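Side-chain contact in aerobactin synthase IucA (Klebsiella pneumoniae subsp. pneumoniae, PDB 5JM8), which uses ATP, as an NIS synthetase, in making the siderophore aerobactin, probably by activating a citrate carboxylate and joining it to an amine: residues H78-F82 with A83-R87. Residues are numbered along the deposited sequence; the frame is centred on the assembly and turned at random.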
ATOM      1  N   HIS A  78     -39.053 -31.953 -29.064  1.00 49.95           N
ATOM      2  CA  HIS A  78     -38.077 -31.041 -29.653  1.00 46.27           C
ATOM      3  C   HIS A  78     -37.566 -30.058 -28.603  1.00 43.03           C
ATOM      4  O   HIS A  78     -38.169 -29.919 -27.541  1.00 42.23           O
ATOM      5  CB  HIS A  78     -38.730 -30.257 -30.789  1.00 46.17           C
ATOM      6  CG  HIS A  78     -39.917 -29.453 -30.358  1.00 45.42           C
ATOM      7  ND1 HIS A  78     -39.863 -28.089 -30.166  1.00 45.42           N
ATOM      8  CD2 HIS A  78     -41.188 -29.821 -30.072  1.00 43.83           C
ATOM      9  CE1 HIS A  78     -41.050 -27.653 -29.785  1.00 42.96           C
ATOM     10  NE2 HIS A  78     -41.872 -28.683 -29.722  1.00 41.71           N
ATOM     11  N   PRO A  79     -36.462 -29.371 -28.893  1.00 42.52           N
ATOM     12  CA  PRO A  79     -35.931 -28.402 -27.927  1.00 40.83           C
ATOM     13  C   PRO A  79     -36.756 -27.124 -27.829  1.00 43.38           C
ATOM     14  O   PRO A  79     -37.373 -26.710 -28.812  1.00 46.14           O
ATOM     15  CB  PRO A  79     -34.531 -28.090 -28.468  1.00 39.14           C
ATOM     16  CG  PRO A  79     -34.190 -29.228 -29.357  1.00 40.10           C
ATOM     17  CD  PRO A  79     -35.481 -29.680 -29.950  1.00 41.62           C
ATOM     18  N   VAL A  80     -36.763 -26.515 -26.648  1.00 39.12           N
ATOM     19  CA  VAL A  80     -37.420 -25.230 -26.436  1.00 36.72           C
ATOM     20  C   VAL A  80     -36.489 -24.289 -25.678  1.00 37.18           C
ATOM     21  O   VAL A  80     -35.820 -24.701 -24.730  1.00 38.49           O
ATOM     22  CB  VAL A  80     -38.746 -25.383 -25.657  1.00 31.31           C
ATOM     23  CG1 VAL A  80     -39.788 -26.087 -26.511  1.00 31.52           C
ATOM     24  CG2 VAL A  80     -38.528 -26.134 -24.348  1.00 28.34           C
ATOM     25  N   ASP A  81     -36.434 -23.030 -26.105  1.00 34.39           N
ATOM     26  CA  ASP A  81     -35.610 -22.040 -25.423  1.00 31.85           C
ATOM     27  C   ASP A  81     -36.265 -21.645 -24.100  1.00 29.37           C
ATOM     28  O   ASP A  81     -37.378 -22.078 -23.798  1.00 32.24           O
ATOM     29  CB  ASP A  81     -35.374 -20.806 -26.310  1.00 34.85           C
ATOM     30  CG  ASP A  81     -36.663 -20.123 -26.745  1.00 39.63           C
ATOM     31  OD1 ASP A  81     -37.706 -20.304 -26.086  1.00 42.60           O
ATOM     32  OD2 ASP A  81     -36.625 -19.385 -27.751  1.00 41.44           O
ATOM     33  N   PHE A  82     -35.578 -20.821 -23.318  1.00 25.66           N
ATOM     34  CA  PHE A  82     -36.069 -20.436 -22.001  1.00 25.66           C
ATOM     35  C   PHE A  82     -37.331 -19.588 -22.102  1.00 31.90           C
ATOM     36  O   PHE A  82     -38.233 -19.701 -21.272  1.00 23.87           O
ATOM     37  CB  PHE A  82     -34.991 -19.675 -21.226  1.00 22.53           C
ATOM     38  CG  PHE A  82     -35.455 -19.172 -19.892  1.00 21.93           C
ATOM     39  CD1 PHE A  82     -35.779 -20.058 -18.881  1.00 22.84           C
ATOM     40  CD2 PHE A  82     -35.574 -17.814 -19.650  1.00 21.65           C
ATOM     41  CE1 PHE A  82     -36.214 -19.602 -17.654  1.00 22.02           C
ATOM     42  CE2 PHE A  82     -36.006 -17.350 -18.422  1.00 21.40           C
ATOM     43  CZ  PHE A  82     -36.327 -18.247 -17.424  1.00 22.26           C
ATOM     44  N   ALA A  83     -37.386 -18.737 -23.121  1.00 32.00           N
ATOM     45  CA  ALA A  83     -38.540 -17.872 -23.338  1.00 33.00           C
ATOM     46  C   ALA A  83     -39.788 -18.703 -23.614  1.00 33.75           C
ATOM     47  O   ALA A  83     -40.888 -18.348 -23.189  1.00 37.47           O
ATOM     48  CB  ALA A  83     -38.275 -16.913 -24.488  1.00 31.89           C
ATOM     49  N   THR A  84     -39.609 -19.812 -24.326  1.00 30.52           N
ATOM     50  CA  THR A  84     -40.721 -20.698 -24.654  1.00 29.43           C
ATOM     51  C   THR A  84     -41.199 -21.460 -23.420  1.00 30.58           C
ATOM     52  O   THR A  84     -42.359 -21.337 -23.028  1.00 33.28           O
ATOM     53  CB  THR A  84     -40.340 -21.713 -25.760  1.00 30.01           C
ATOM     54  OG1 THR A  84     -39.924 -21.014 -26.941  1.00 31.21           O
ATOM     55  CG2 THR A  84     -41.525 -22.607 -26.110  1.00 30.95           C
ATOM     56  N   LEU A  85     -40.311 -22.241 -22.810  1.00 28.68           N
ATOM     57  CA  LEU A  85     -40.696 -23.114 -21.698  1.00 27.14           C
ATOM     58  C   LEU A  85     -41.274 -22.334 -20.517  1.00 29.45           C
ATOM     59  O   LEU A  85     -42.141 -22.836 -19.802  1.00 28.22           O
ATOM     60  CB  LEU A  85     -39.499 -23.958 -21.230  1.00 28.51           C
ATOM     61  CG  LEU A  85     -38.233 -23.270 -20.703  1.00 24.25           C
ATOM     62  CD1 LEU A  85     -38.335 -22.873 -19.231  1.00 23.70           C
ATOM     63  CD2 LEU A  85     -37.034 -24.182 -20.916  1.00 23.99           C
ATOM     64  N   SER A  86     -40.792 -21.111 -20.319  1.00 29.22           N
ATOM     65  CA  SER A  86     -41.279 -20.252 -19.246  1.00 29.64           C
ATOM     66  C   SER A  86     -42.688 -19.761 -19.536  1.00 30.37           C
ATOM     67  O   SER A  86     -43.522 -19.691 -18.638  1.00 32.49           O
ATOM     68  CB  SER A  86     -40.344 -19.063 -19.056  1.00 30.47           C
ATOM     69  OG  SER A  86     -40.130 -18.406 -20.290  1.00 34.86           O
ATOM     70  N   ARG A  87     -42.939 -19.407 -20.790  1.00 28.58           N
ATOM     71  CA  ARG A  87     -44.276 -19.016 -21.219  1.00 29.81           C
ATOM     72  C   ARG A  87     -45.248 -20.182 -21.064  1.00 33.70           C
ATOM     73  O   ARG A  87     -46.393 -19.996 -20.650  1.00 38.08           O
ATOM     74  CB  ARG A  87     -44.257 -18.539 -22.672  1.00 28.85           C
ATOM     75  CG  ARG A  87     -45.624 -18.121 -23.197  1.00 31.41           C
ATOM     76  CD  ARG A  87     -45.565 -17.642 -24.635  1.00 34.36           C
ATOM     77  NE  ARG A  87     -45.121 -18.692 -25.550  1.00 38.52           N
ATOM     78  CZ  ARG A  87     -45.911 -19.642 -26.043  1.00 44.05           C
ATOM     79  NH1 ARG A  87     -47.197 -19.691 -25.712  1.00 47.84           N
ATOM     80  NH2 ARG A  87     -45.415 -20.550 -26.870  1.00 44.46           N
TER
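Leu-85 N donates to Asp-81 O in an almost straight bond (3.1 Å, 176°), and Ser-86 N donates to Phe-82 O, so the first turn of helix 82-96 follows on from the strand, with Asp-81 as its N-cap. The cap itself runs through one carboxylate oxygen: Asp-81 OD1 accepts from Thr-84 N at 2.6 Å, and from Thr-84 OG1 as well at a doubtfully short 2.5 Å. A chi1 of 58° directs the carboxylate of Asp-81 forward to the amide of Thr-84, and it meets the threonine side chain at about a right angle. The other branch of Thr-84 is apolar in its dealings, CG2 lying 3.9 Å from Val-80 CG1. Val-80 also sets CG2 against Leu-85 CB at 3.9 Å, and both side chains continue onto Leu-50 in strand 49-54. One turn after Phe-82, Ser-86 OG bends back to Phe-82 O (2.5 Å, again very short), because chi1 of 52° places it between its own backbone N and carbonyl carbon; that hydroxyl is also bonded to His-108. Ser-86 CB sits over one face of the Phe-82 ring, while Leu-85 CD1 approaches the ring obliquely, 3.8 Å from CD1 of Phe-82. The ring stacks with His-115 of helix 101-124. Strand-to-helix passage at the outermost strand, within this chain, of the antiparallel sheet is thus made by an Asp N-cap with a hydrophobic staple between Val-80 and Leu-85. The negative charge of Asp-81 would be expected to interact favourably with the helix N-terminus, and two donors on OD1 to restrain rotation of the carboxylate about CB-CG.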